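PDB 3V75: orotidine 5'-phosphate decarboxylase from Streptomyces avermitilis, which probably catalyses the decarboxylation of orotidine 5'-phosphate to UMP, releasing carbon dioxide in the last step of de novo UMP biosynthesis. Local coordinates for residues Leu214-Val220 against Ile235-Leu240; Leu24-Arg30 against Ser167-Phe172; Ala74-Val79 against Leu283-Ala287. All blocks are in the same frame, centred on the assembly; numbering follows the deposited sequence. Where two conformers were deposited one is given.

In the fold
Contacts 1 and 2 meet at the start of neighbouring barrel strands: their centres are 10 Å apart, strand 170-176 lies next to strand 217-221, and Gly218 N is 2.8 Å from Leu171 O, in hydrogen-bonding range. Phe172 of contact 2 also packs on Leu240 of contact 1, with CD2 and CB 3.5 Å apart. Inside the barrel, the side chains of Val220 and Phe172 lie about 6 and 8 Å from that of Lys119, the predicted proton donor. Contact 3 stands apart, its centre 24 Å from that of contact 1 and 23 Å from that of contact 2. It joins helices 61-75 and 280-299 on the outside, where the barrel closes.

Contact 1 of 3, residues Leu214-Val220 against Ile235-Leu240; sequences LGSFGAV and INGPLL
Val220 and Leu240 lie side by side and point the same way, into the interior of a TIM barrel, on parallel neighbouring strands. Their branches meet at Val220 CG2 and Leu240 CD2, 4.0 Å apart. The preceding pair, Ala219 and Leu239, turns to the outer face, where small Ala219 fits against Leu201 and Leu204 of helix 196-207. Ile235 approaches Ala219 as well: with chi1 at 62°, CG1 sits between the backbone N and the carbonyl carbon, and CD1 comes to 4.2 Å from Ala219 CB. Two backbone bonds fix the pairing, Ala219 N to Pro238 O at 3.0 Å and Leu240 N to Ala219 O at 2.8 Å. Gly218 CA runs 2.9 Å from Pro238 O, leaving no room for a side chain. Ahead of the strands, Gly215 N bonds to Asn236 O (2.8 Å), while Asn236 ND2 turns to the backbone oxygens of Glu211 and Asn208. Leu214, its CG anti to the backbone N (chi1 -176°), lays CD1 3.6 Å from Gly237 CA; Gly237 is bare because Phe217 O occupies the side-chain position. Pro238 CD lies 3.3 Å from Gly215 O, a buried oxygen without a hydrogen-bond partner in the model.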
ATOM      1  N   LEU A 214      -8.102 -26.270   2.611  1.00 10.90           N
ATOM      2  CA  LEU A 214      -7.082 -25.307   2.259  1.00 11.56           C
ATOM      3  C   LEU A 214      -7.194 -24.164   3.282  1.00 11.53           C
ATOM      4  O   LEU A 214      -8.313 -23.755   3.638  1.00 11.68           O
ATOM      5  CB  LEU A 214      -7.355 -24.759   0.851  1.00 10.99           C
ATOM      6  CG  LEU A 214      -6.338 -23.794   0.224  1.00 11.83           C
ATOM      7  CD1 LEU A 214      -4.967 -24.442   0.091  1.00 13.28           C
ATOM      8  CD2 LEU A 214      -6.808 -23.235  -1.114  1.00 13.91           C
ATOM      9  N   GLY A 215      -6.060 -23.608   3.696  1.00  9.39           N
ATOM     10  CA  GLY A 215      -6.058 -22.473   4.603  1.00  8.35           C
ATOM     11  C   GLY A 215      -6.413 -21.167   3.906  1.00  8.33           C
ATOM     12  O   GLY A 215      -6.457 -21.091   2.668  1.00  8.37           O
ATOM     13  N   SER A 216      -6.609 -20.106   4.688  1.00  7.88           N
ATOM     14  CA  SER A 216      -7.034 -18.811   4.152  1.00  7.98           C
ATOM     15  C   SER A 216      -5.924 -17.822   3.870  1.00  6.49           C
ATOM     16  O   SER A 216      -6.197 -16.739   3.353  1.00  8.04           O
ATOM     17  CB  SER A 216      -8.043 -18.140   5.103  1.00  8.94           C
ATOM     18  OG  SER A 216      -9.215 -18.910   5.241  1.00  9.53           O
ATOM     19  N   PHE A 217      -4.681 -18.192   4.212  1.00  5.38           N
ATOM     20  CA  PHE A 217      -3.567 -17.248   4.154  1.00  4.91           C
ATOM     21  C   PHE A 217      -2.589 -17.672   3.078  1.00  6.07           C
ATOM     22  O   PHE A 217      -1.891 -18.671   3.203  1.00  7.37           O
ATOM     23  CB  PHE A 217      -2.983 -17.053   5.574  1.00  6.67           C
ATOM     24  CG  PHE A 217      -4.039 -16.549   6.520  1.00  6.22           C
ATOM     25  CD1 PHE A 217      -4.441 -15.221   6.463  1.00  7.53           C
ATOM     26  CD2 PHE A 217      -4.749 -17.420   7.325  1.00  7.69           C
ATOM     27  CE1 PHE A 217      -5.512 -14.749   7.263  1.00  9.20           C
ATOM     28  CE2 PHE A 217      -5.807 -16.949   8.136  1.00  8.97           C
ATOM     29  CZ  PHE A 217      -6.177 -15.618   8.088  1.00  9.75           C
ATOM     30  N   GLY A 218      -2.608 -16.910   1.990  1.00  5.33           N
ATOM     31  CA  GLY A 218      -1.870 -17.305   0.789  1.00  6.07           C
ATOM     32  C   GLY A 218      -0.710 -16.387   0.517  1.00  4.58           C
ATOM     33  O   GLY A 218      -0.446 -15.430   1.267  1.00  4.98           O
ATOM     34  N   ALA A 219       0.013 -16.700  -0.564  1.00  4.65           N
ATOM     35  CA  ALA A 219       1.175 -15.926  -1.001  1.00  5.10           C
ATOM     36  C   ALA A 219       0.976 -15.481  -2.451  1.00  3.90           C
ATOM     37  O   ALA A 219       0.335 -16.194  -3.233  1.00  5.21           O
ATOM     38  CB  ALA A 219       2.450 -16.788  -0.932  1.00  6.09           C
ATOM     39  N   VAL A 220       1.571 -14.346  -2.811  1.00  4.33           N
ATOM     40  CA  VAL A 220       1.697 -13.967  -4.213  1.00  4.61           C
ATOM     41  C   VAL A 220       3.029 -14.556  -4.718  1.00  4.44           C
ATOM     42  O   VAL A 220       4.096 -14.286  -4.144  1.00  4.64           O
ATOM     43  CB  VAL A 220       1.674 -12.438  -4.401  1.00  4.12           C
ATOM     44  CG1 VAL A 220       1.805 -12.113  -5.910  1.00  5.48           C
ATOM     45  CG2 VAL A 220       0.360 -11.869  -3.798  1.00  5.25           C
ATOM     46  N   ILE A 235       2.353 -24.636   1.412  1.00  8.16           N
ATOM     47  CA  ILE A 235       2.000 -23.824   2.593  1.00  8.15           C
ATOM     48  C   ILE A 235       0.565 -24.037   3.044  1.00  7.93           C
ATOM     49  O   ILE A 235       0.086 -23.351   3.955  1.00  7.34           O
ATOM     50  CB  ILE A 235       2.252 -22.322   2.339  1.00  8.26           C
ATOM     51  CG1 ILE A 235       1.384 -21.808   1.192  1.00  7.69           C
ATOM     52  CG2 ILE A 235       3.738 -22.108   2.058  1.00 10.86           C
ATOM     53  CD1 ILE A 235       1.326 -20.285   1.067  1.00 10.49           C
ATOM     54  N   ASN A 236      -0.124 -24.998   2.438  1.00  8.16           N
ATOM     55  CA  ASN A 236      -1.549 -25.235   2.738  1.00  9.38           C
ATOM     56  C   ASN A 236      -2.365 -23.948   2.640  1.00  8.81           C
ATOM     57  O   ASN A 236      -3.317 -23.700   3.424  1.00  8.54           O
ATOM     58  CB  ASN A 236      -1.777 -25.928   4.092  1.00  8.00           C
ATOM     59  CG  ASN A 236      -3.202 -26.387   4.251  1.00 10.50           C
ATOM     60  OD1 ASN A 236      -3.828 -26.814   3.263  1.00 12.48           O
ATOM     61  ND2 ASN A 236      -3.761 -26.259   5.454  1.00 12.67           N
ATOM     62  N   GLY A 237      -2.007 -23.116   1.660  1.00  7.99           N
ATOM     63  CA  GLY A 237      -2.774 -21.918   1.356  1.00  8.01           C
ATOM     64  C   GLY A 237      -2.656 -21.583  -0.114  1.00  7.64           C
ATOM     65  O   GLY A 237      -1.814 -22.156  -0.828  1.00  7.61           O
ATOM     66  N   PRO A 238      -3.525 -20.700  -0.586  1.00  6.17           N
ATOM     67  CA  PRO A 238      -3.595 -20.432  -2.031  1.00  6.55           C
ATOM     68  C   PRO A 238      -2.376 -19.632  -2.504  1.00  5.11           C
ATOM     69  O   PRO A 238      -1.795 -18.811  -1.738  1.00  6.51           O
ATOM     70  CB  PRO A 238      -4.877 -19.615  -2.181  1.00  6.70           C
ATOM     71  CG  PRO A 238      -5.075 -18.952  -0.808  1.00  6.63           C
ATOM     72  CD  PRO A 238      -4.547 -19.975   0.193  1.00  5.88           C
ATOM     73  N   LEU A 239      -1.986 -19.834  -3.767  1.00  5.83           N
ATOM     74  CA  LEU A 239      -0.845 -19.110  -4.328  1.00  4.90           C
ATOM     75  C   LEU A 239      -1.389 -18.256  -5.469  1.00  4.57           C
ATOM     76  O   LEU A 239      -1.759 -18.795  -6.525  1.00  6.23           O
ATOM     77  CB  LEU A 239       0.180 -20.111  -4.866  1.00  6.52           C
ATOM     78  CG  LEU A 239       0.676 -21.160  -3.862  1.00  5.49           C
ATOM     79  CD1 LEU A 239       1.561 -22.177  -4.576  1.00  7.27           C
ATOM     80  CD2 LEU A 239       1.481 -20.470  -2.739  1.00  7.74           C
ATOM     81  N   LEU A 240      -1.488 -16.952  -5.263  1.00  4.61           N
ATOM     82  CA  LEU A 240      -2.006 -16.077  -6.307  1.00  4.19           C
ATOM     83  C   LEU A 240      -0.882 -15.887  -7.299  1.00  5.18           C
ATOM     84  O   LEU A 240       0.218 -15.416  -6.941  1.00  5.16           O
ATOM     85  CB  LEU A 240      -2.429 -14.743  -5.720  1.00  5.50           C
ATOM     86  CG  LEU A 240      -2.848 -13.645  -6.686  1.00  5.88           C
ATOM     87  CD1 LEU A 240      -4.137 -14.063  -7.415  1.00  7.54           C
ATOM     88  CD2 LEU A 240      -3.046 -12.331  -5.910  1.00  7.86           C
TER

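Contact 2 of 3, residues Leu24-Arg30 against Ser167-Phe172; sequences LEPFGAR and SGAGLF
Arg30 reaches across to the main chain of Gly168: its NH2 gives a nearly straight hydrogen bond (165°) to Gly168 O, 2.8 Å away. The oxygen lies nearly in the guanidinium plane, whereas the donor stands above the carbonyl plane. A bend at chi3 (-63°) turns the head back, and NE bonds to Glu25 O at 2.8 Å. Leu24 CD1 rests on one guanidinium face, and Asp144 pairs with NH1, so that several partners limit its rotation. Gly168 follows helix 158-167 with a positive phi, a conformation glycine adopts easily, and its bare CA fits 3.7 Å from Leu24 O. This turn leads into a strand of the TIM barrel, and helix 27-38 begins against that strand's N-terminal end. Phe27, its CG swung anti to the backbone N (chi1 176°), passes close to Gly170, with CD2 3.7 Å from Gly170 CA, an approach open to a residue without a side chain. Further in, its ring crosses that of Phe172 at about a right angle, CE2 to CE1 at 3.9 Å. Near the start of the helix, a water accepts from Phe27 N (3.0 Å) and donates to Ala169 O (2.7 Å). Ser216 OG accepts from Gly28 N.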
ATOM      1  N   LEU A  24     -19.246 -15.939   7.271  1.00 22.05           N
ATOM      2  CA  LEU A  24     -18.830 -16.568   6.016  1.00 17.33           C
ATOM      3  C   LEU A  24     -17.945 -17.735   6.382  1.00 17.78           C
ATOM      4  O   LEU A  24     -17.113 -17.624   7.314  1.00 16.36           O
ATOM      5  CB  LEU A  24     -17.997 -15.657   5.162  1.00 16.88           C
ATOM      6  CG  LEU A  24     -18.641 -14.669   4.248  1.00 27.51           C
ATOM      7  CD1 LEU A  24     -17.554 -13.805   3.654  1.00 13.73           C
ATOM      8  CD2 LEU A  24     -19.421 -15.486   3.172  1.00 20.35           C
ATOM      9  N   GLU A  25     -18.104 -18.838   5.645  1.00 13.81           N
ATOM     10  CA  GLU A  25     -17.191 -19.981   5.728  1.00 15.18           C
ATOM     11  C   GLU A  25     -15.757 -19.490   5.432  1.00 11.06           C
ATOM     12  O   GLU A  25     -15.565 -18.490   4.744  1.00 11.88           O
ATOM     13  CB  GLU A  25     -17.669 -21.066   4.743  1.00 13.99           C
ATOM     14  CG  GLU A  25     -16.624 -22.170   4.433  1.00 34.16           C
ATOM     15  CD  GLU A  25     -17.070 -23.333   3.515  1.00 45.78           C
ATOM     16  OE1 GLU A  25     -17.687 -23.126   2.429  1.00 40.77           O
ATOM     17  OE2 GLU A  25     -16.727 -24.481   3.920  1.00 44.43           O
ATOM     18  N   PRO A  26     -14.735 -20.152   5.999  1.00 11.28           N
ATOM     19  CA  PRO A  26     -13.359 -19.675   5.805  1.00  9.82           C
ATOM     20  C   PRO A  26     -12.969 -19.527   4.324  1.00 11.90           C
ATOM     21  O   PRO A  26     -13.394 -20.352   3.489  1.00  9.93           O
ATOM     22  CB  PRO A  26     -12.515 -20.753   6.504  1.00 12.67           C
ATOM     23  CG  PRO A  26     -13.433 -21.302   7.574  1.00 15.11           C
ATOM     24  CD  PRO A  26     -14.813 -21.264   6.976  1.00 13.89           C
ATOM     25  N   PHE A  27     -12.218 -18.473   4.019  1.00  9.68           N
ATOM     26  CA  PHE A  27     -11.833 -18.180   2.660  1.00  9.67           C
ATOM     27  C   PHE A  27     -11.191 -19.372   1.927  1.00  9.18           C
ATOM     28  O   PHE A  27     -11.538 -19.631   0.756  1.00  8.68           O
ATOM     29  CB  PHE A  27     -10.920 -16.957   2.606  1.00  8.54           C
ATOM     30  CG  PHE A  27     -10.410 -16.656   1.247  1.00  7.18           C
ATOM     31  CD1 PHE A  27     -11.275 -16.208   0.261  1.00  7.80           C
ATOM     32  CD2 PHE A  27      -9.068 -16.816   0.942  1.00  6.97           C
ATOM     33  CE1 PHE A  27     -10.792 -15.902  -1.024  1.00  7.60           C
ATOM     34  CE2 PHE A  27      -8.592 -16.537  -0.339  1.00  6.57           C
ATOM     35  CZ  PHE A  27      -9.468 -16.100  -1.323  1.00  7.62           C
ATOM     36  N   GLY A  28     -10.287 -20.099   2.577  1.00  8.87           N
ATOM     37  CA  GLY A  28      -9.584 -21.176   1.878  1.00  9.04           C
ATOM     38  C   GLY A  28     -10.596 -22.205   1.373  1.00 10.36           C
ATOM     39  O   GLY A  28     -10.506 -22.681   0.212  1.00 10.38           O
ATOM     40  N   ALA A  29     -11.566 -22.566   2.218  1.00  9.31           N
ATOM     41  CA  ALA A  29     -12.600 -23.501   1.827  1.00  9.71           C
ATOM     42  C   ALA A  29     -13.494 -22.924   0.725  1.00 11.08           C
ATOM     43  O   ALA A  29     -13.861 -23.636  -0.235  1.00 10.48           O
ATOM     44  CB  ALA A  29     -13.460 -23.892   3.041  1.00 11.36           C
ATOM     45  N   ARG A  30     -13.895 -21.658   0.855  1.00 10.74           N
ATOM     46  CA  ARG A  30     -14.769 -21.059  -0.161  1.00  9.18           C
ATOM     47  C   ARG A  30     -14.045 -20.960  -1.507  1.00 10.76           C
ATOM     48  O   ARG A  30     -14.658 -21.193  -2.561  1.00  9.89           O
ATOM     49  CB  ARG A  30     -15.266 -19.681   0.303  1.00 10.19           C
ATOM     50  CG  ARG A  30     -16.160 -19.784   1.555  1.00 12.04           C
ATOM     51  CD  ARG A  30     -16.839 -18.435   1.871  1.00 11.20           C
ATOM     52  NE  ARG A  30     -15.868 -17.379   2.193  1.00 10.61           N
ATOM     53  CZ  ARG A  30     -15.705 -16.247   1.505  1.00  9.34           C
ATOM     54  NH1 ARG A  30     -16.443 -16.003   0.417  1.00  9.72           N
ATOM     55  NH2 ARG A  30     -14.794 -15.358   1.884  1.00  9.90           N
ATOM     56  N   SER A 167     -13.901 -12.738   9.784  1.00  9.45           N
ATOM     57  CA  SER A 167     -14.868 -12.459   8.703  0.59  9.41           C
ATOM     58  C   SER A 167     -14.993 -13.589   7.692  1.00  9.64           C
ATOM     59  O   SER A 167     -15.850 -13.533   6.823  1.00 13.64           O
ATOM     60  CB  SER A 167     -14.436 -11.227   7.921  0.59  8.82           C
ATOM     61  OG  SER A 167     -14.438 -10.082   8.745  0.59 12.51           O
ATOM     62  N   GLY A 168     -14.120 -14.583   7.772  1.00  8.81           N
ATOM     63  CA  GLY A 168     -14.090 -15.631   6.748  1.00  9.64           C
ATOM     64  C   GLY A 168     -13.397 -15.129   5.476  1.00 10.04           C
ATOM     65  O   GLY A 168     -13.585 -15.715   4.380  1.00  8.69           O
ATOM     66  N   ALA A 169     -12.541 -14.111   5.613  1.00  8.05           N
ATOM     67  CA  ALA A 169     -11.735 -13.567   4.517  1.00  7.60           C
ATOM     68  C   ALA A 169     -10.324 -14.126   4.578  1.00  7.32           C
ATOM     69  O   ALA A 169      -9.962 -14.864   5.514  1.00  7.88           O
ATOM     70  CB  ALA A 169     -11.700 -12.040   4.579  1.00  8.54           C
ATOM     71  N   GLY A 170      -9.515 -13.803   3.572  1.00  5.68           N
ATOM     72  CA  GLY A 170      -8.134 -14.267   3.527  1.00  6.88           C
ATOM     73  C   GLY A 170      -7.171 -13.133   3.198  1.00  6.19           C
ATOM     74  O   GLY A 170      -7.572 -11.976   2.983  1.00  5.21           O
ATOM     75  N   LEU A 171      -5.890 -13.475   3.166  1.00  6.10           N
ATOM     76  CA  LEU A 171      -4.851 -12.542   2.734  1.00  5.00           C
ATOM     77  C   LEU A 171      -3.993 -13.229   1.679  1.00  5.15           C
ATOM     78  O   LEU A 171      -3.891 -14.465   1.675  1.00  6.98           O
ATOM     79  CB  LEU A 171      -3.914 -12.138   3.887  1.00  5.99           C
ATOM     80  CG  LEU A 171      -4.577 -11.453   5.097  1.00  5.84           C
ATOM     81  CD1 LEU A 171      -3.495 -11.209   6.198  1.00  8.49           C
ATOM     82  CD2 LEU A 171      -5.265 -10.153   4.740  1.00  7.74           C
ATOM     83  N   PHE A 172      -3.371 -12.421   0.811  1.00  4.74           N
ATOM     84  CA  PHE A 172      -2.253 -12.891  -0.016  1.00  5.37           C
ATOM     85  C   PHE A 172      -1.071 -12.013   0.289  1.00  5.18           C
ATOM     86  O   PHE A 172      -1.074 -10.803   0.008  1.00  5.76           O
ATOM     87  CB  PHE A 172      -2.600 -12.812  -1.497  1.00  5.85           C
ATOM     88  CG  PHE A 172      -3.602 -13.877  -1.936  1.00  5.18           C
ATOM     89  CD1 PHE A 172      -4.975 -13.605  -1.942  1.00  6.52           C
ATOM     90  CD2 PHE A 172      -3.169 -15.165  -2.309  1.00  4.88           C
ATOM     91  CE1 PHE A 172      -5.884 -14.584  -2.333  1.00  6.48           C
ATOM     92  CE2 PHE A 172      -4.076 -16.127  -2.694  1.00  6.97           C
ATOM     93  CZ  PHE A 172      -5.429 -15.841  -2.711  1.00  7.05           C
TER
HETATM   94  O   HOH W   1     -11.019 -17.167   6.430  1.00  9.52           O

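Contact 3 of 3, residues Ala74-Val79 against Leu283-Ala287; sequences ALGEHV and LRTAA
His78 and Arg284 stack flat, the imidazole and guanidinium centres 3.5 Å apart and the planes 12° from parallel. Arg284 was modelled in two conformers; in the one described, CG stands anti to the backbone N (chi1 173°) and a bend at chi2, 67°, brings the end of the chain over the ring, with NH1 above its centre. The CD methylene makes a CH-pi contact with the same ring, 4.0 Å from its centroid, so arginine offers both a flat cation and an aliphatic stem. NE forms a salt bridge with Asp288, which would hold the head in place, while Glu77 CB lies over the other His78 face. In this TIM barrel the C-terminal part of helix 61-75 and the turn after it, leading to strand 81-84, pack on the last helix, 280-299. Beside the stack the contact is apolar. Leu75 points CG away from its carbonyl carbon, and its extended chi2 carries CD2 to 3.7 Å from both Arg284 CA and Ala287 CB. Small Ala287 leaves room for that methyl group. One residue before Leu75, Ala74 CB touches Leu283 CD1 at 3.9 Å, and Val273 packs on both Leu75 and Leu283.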
ATOM      1  N   ALA A  74     -20.361  -9.221 -17.821  1.00 10.93           N
ATOM      2  CA  ALA A  74     -19.982 -10.309 -18.721  1.00 11.09           C
ATOM      3  C   ALA A  74     -19.552 -11.541 -17.968  1.00 10.50           C
ATOM      4  O   ALA A  74     -19.887 -12.665 -18.357  1.00 11.14           O
ATOM      5  CB  ALA A  74     -18.826  -9.863 -19.636  1.00 13.72           C
ATOM      6  N   LEU A  75     -18.783 -11.345 -16.907  1.00  9.74           N
ATOM      7  CA  LEU A  75     -18.068 -12.448 -16.270  1.00  9.63           C
ATOM      8  C   LEU A  75     -18.475 -12.806 -14.837  1.00  9.90           C
ATOM      9  O   LEU A  75     -18.077 -13.859 -14.352  1.00 10.47           O
ATOM     10  CB  LEU A  75     -16.554 -12.139 -16.277  1.00  8.50           C
ATOM     11  CG  LEU A  75     -15.934 -12.036 -17.687  1.00  8.71           C
ATOM     12  CD1 LEU A  75     -14.455 -11.670 -17.525  1.00  9.39           C
ATOM     13  CD2 LEU A  75     -16.113 -13.326 -18.473  1.00 12.99           C
ATOM     14  N   GLY A  76     -19.274 -11.947 -14.184  1.00  9.79           N
ATOM     15  CA  GLY A  76     -19.495 -12.084 -12.741  1.00 10.33           C
ATOM     16  C   GLY A  76     -20.112 -13.411 -12.352  1.00  9.67           C
ATOM     17  O   GLY A  76     -19.793 -13.938 -11.289  1.00 10.42           O
ATOM     18  N   GLU A  77     -20.970 -13.964 -13.203  1.00 11.65           N
ATOM     19  CA  GLU A  77     -21.592 -15.252 -12.907  1.00 12.06           C
ATOM     20  C   GLU A  77     -20.754 -16.446 -13.332  1.00 12.73           C
ATOM     21  O   GLU A  77     -21.126 -17.597 -13.043  1.00 14.96           O
ATOM     22  CB  GLU A  77     -22.980 -15.339 -13.532  1.00 13.65           C
ATOM     23  CG  GLU A  77     -23.927 -14.294 -12.905  1.00 18.51           C
ATOM     24  CD  GLU A  77     -25.398 -14.460 -13.337  1.00 33.76           C
ATOM     25  OE1 GLU A  77     -25.730 -15.456 -14.050  1.00 32.23           O
ATOM     26  OE2 GLU A  77     -26.210 -13.576 -12.970  1.00 42.24           O
ATOM     27  N   HIS A  78     -19.632 -16.186 -14.010  1.00 11.67           N
ATOM     28  CA  HIS A  78     -18.909 -17.248 -14.709  1.00 11.35           C
ATOM     29  C   HIS A  78     -17.543 -17.515 -14.199  1.00 10.88           C
ATOM     30  O   HIS A  78     -17.027 -18.615 -14.367  1.00 15.16           O
ATOM     31  CB  HIS A  78     -18.891 -16.954 -16.212  1.00 15.10           C
ATOM     32  CG  HIS A  78     -20.270 -16.704 -16.729  1.00 14.51           C
ATOM     33  ND1 HIS A  78     -21.245 -17.688 -16.725  1.00 22.26           N
ATOM     34  CD2 HIS A  78     -20.881 -15.570 -17.147  1.00 16.71           C
ATOM     35  CE1 HIS A  78     -22.391 -17.173 -17.148  1.00 26.49           C
ATOM     36  NE2 HIS A  78     -22.201 -15.890 -17.410  1.00 22.13           N
ATOM     37  N   VAL A  79     -16.941 -16.549 -13.533  1.00 10.36           N
ATOM     38  CA  VAL A  79     -15.557 -16.747 -13.078  0.76  8.30           C
ATOM     39  C   VAL A  79     -15.483 -16.962 -11.588  1.00  8.59           C
ATOM     40  O   VAL A  79     -16.301 -16.412 -10.826  1.00  8.40           O
ATOM     41  CB  VAL A  79     -14.566 -15.575 -13.441  0.76 11.11           C
ATOM     42  CG1 VAL A  79     -14.513 -15.344 -14.972  0.76 19.31           C
ATOM     43  CG2 VAL A  79     -14.914 -14.306 -12.682  0.76 11.41           C
ATOM     44  N   LEU A 283     -15.414 -11.829 -24.150  1.00  6.27           N
ATOM     45  CA  LEU A 283     -14.869 -11.896 -22.778  1.00  5.71           C
ATOM     46  C   LEU A 283     -15.180 -13.244 -22.150  1.00  7.89           C
ATOM     47  O   LEU A 283     -14.289 -13.899 -21.600  1.00  6.86           O
ATOM     48  CB  LEU A 283     -15.485 -10.780 -21.910  1.00  6.70           C
ATOM     49  CG  LEU A 283     -14.872  -9.407 -22.169  1.00  7.14           C
ATOM     50  CD1 LEU A 283     -15.808  -8.301 -21.617  1.00  9.77           C
ATOM     51  CD2 LEU A 283     -13.461  -9.320 -21.558  1.00  7.17           C
ATOM     52  N   ARG A 284     -16.435 -13.666 -22.236  1.00  7.95           N
ATOM     53  CA  ARG A 284     -16.865 -14.953 -21.708  0.54  6.17           C
ATOM     54  C   ARG A 284     -16.093 -16.123 -22.337  1.00  9.49           C
ATOM     55  O   ARG A 284     -15.662 -17.065 -21.660  1.00  9.45           O
ATOM     56  CB  ARG A 284     -18.367 -15.127 -21.951  0.54  9.26           C
ATOM     57  CG  ARG A 284     -18.875 -16.497 -21.585  0.54 11.09           C
ATOM     58  CD  ARG A 284     -18.813 -16.782 -20.107  0.54 12.19           C
ATOM     59  NE  ARG A 284     -19.281 -18.149 -19.844  0.54 21.28           N
ATOM     60  CZ  ARG A 284     -20.565 -18.497 -19.808  0.54 23.25           C
ATOM     61  NH1 ARG A 284     -21.509 -17.591 -20.029  0.54 26.42           N
ATOM     62  NH2 ARG A 284     -20.924 -19.768 -19.603  0.54 26.72           N
ATOM     63  N   THR A 285     -15.970 -16.082 -23.660  1.00  7.46           N
ATOM     64  CA  THR A 285     -15.306 -17.168 -24.364  1.00  8.25           C
ATOM     65  C   THR A 285     -13.855 -17.292 -23.897  1.00  8.64           C
ATOM     66  O   THR A 285     -13.372 -18.402 -23.670  1.00  8.61           O
ATOM     67  CB  THR A 285     -15.358 -16.923 -25.905  1.00  9.17           C
ATOM     68  OG1 THR A 285     -16.735 -16.953 -26.303  1.00 12.55           O
ATOM     69  CG2 THR A 285     -14.594 -17.992 -26.710  1.00 11.29           C
ATOM     70  N   ALA A 286     -13.154 -16.162 -23.776  1.00  7.22           N
ATOM     71  CA  ALA A 286     -11.746 -16.191 -23.364  1.00  7.70           C
ATOM     72  C   ALA A 286     -11.610 -16.699 -21.942  1.00  8.78           C
ATOM     73  O   ALA A 286     -10.721 -17.496 -21.646  1.00  8.73           O
ATOM     74  CB  ALA A 286     -11.122 -14.798 -23.486  1.00  8.70           C
ATOM     75  N   ALA A 287     -12.464 -16.208 -21.045  1.00  7.55           N
ATOM     76  CA  ALA A 287     -12.408 -16.670 -19.650  1.00  7.72           C
ATOM     77  C   ALA A 287     -12.689 -18.172 -19.563  1.00  8.28           C
ATOM     78  O   ALA A 287     -12.004 -18.904 -18.827  1.00  9.60           O
ATOM     79  CB  ALA A 287     -13.396 -15.887 -18.783  1.00  7.75           C
TER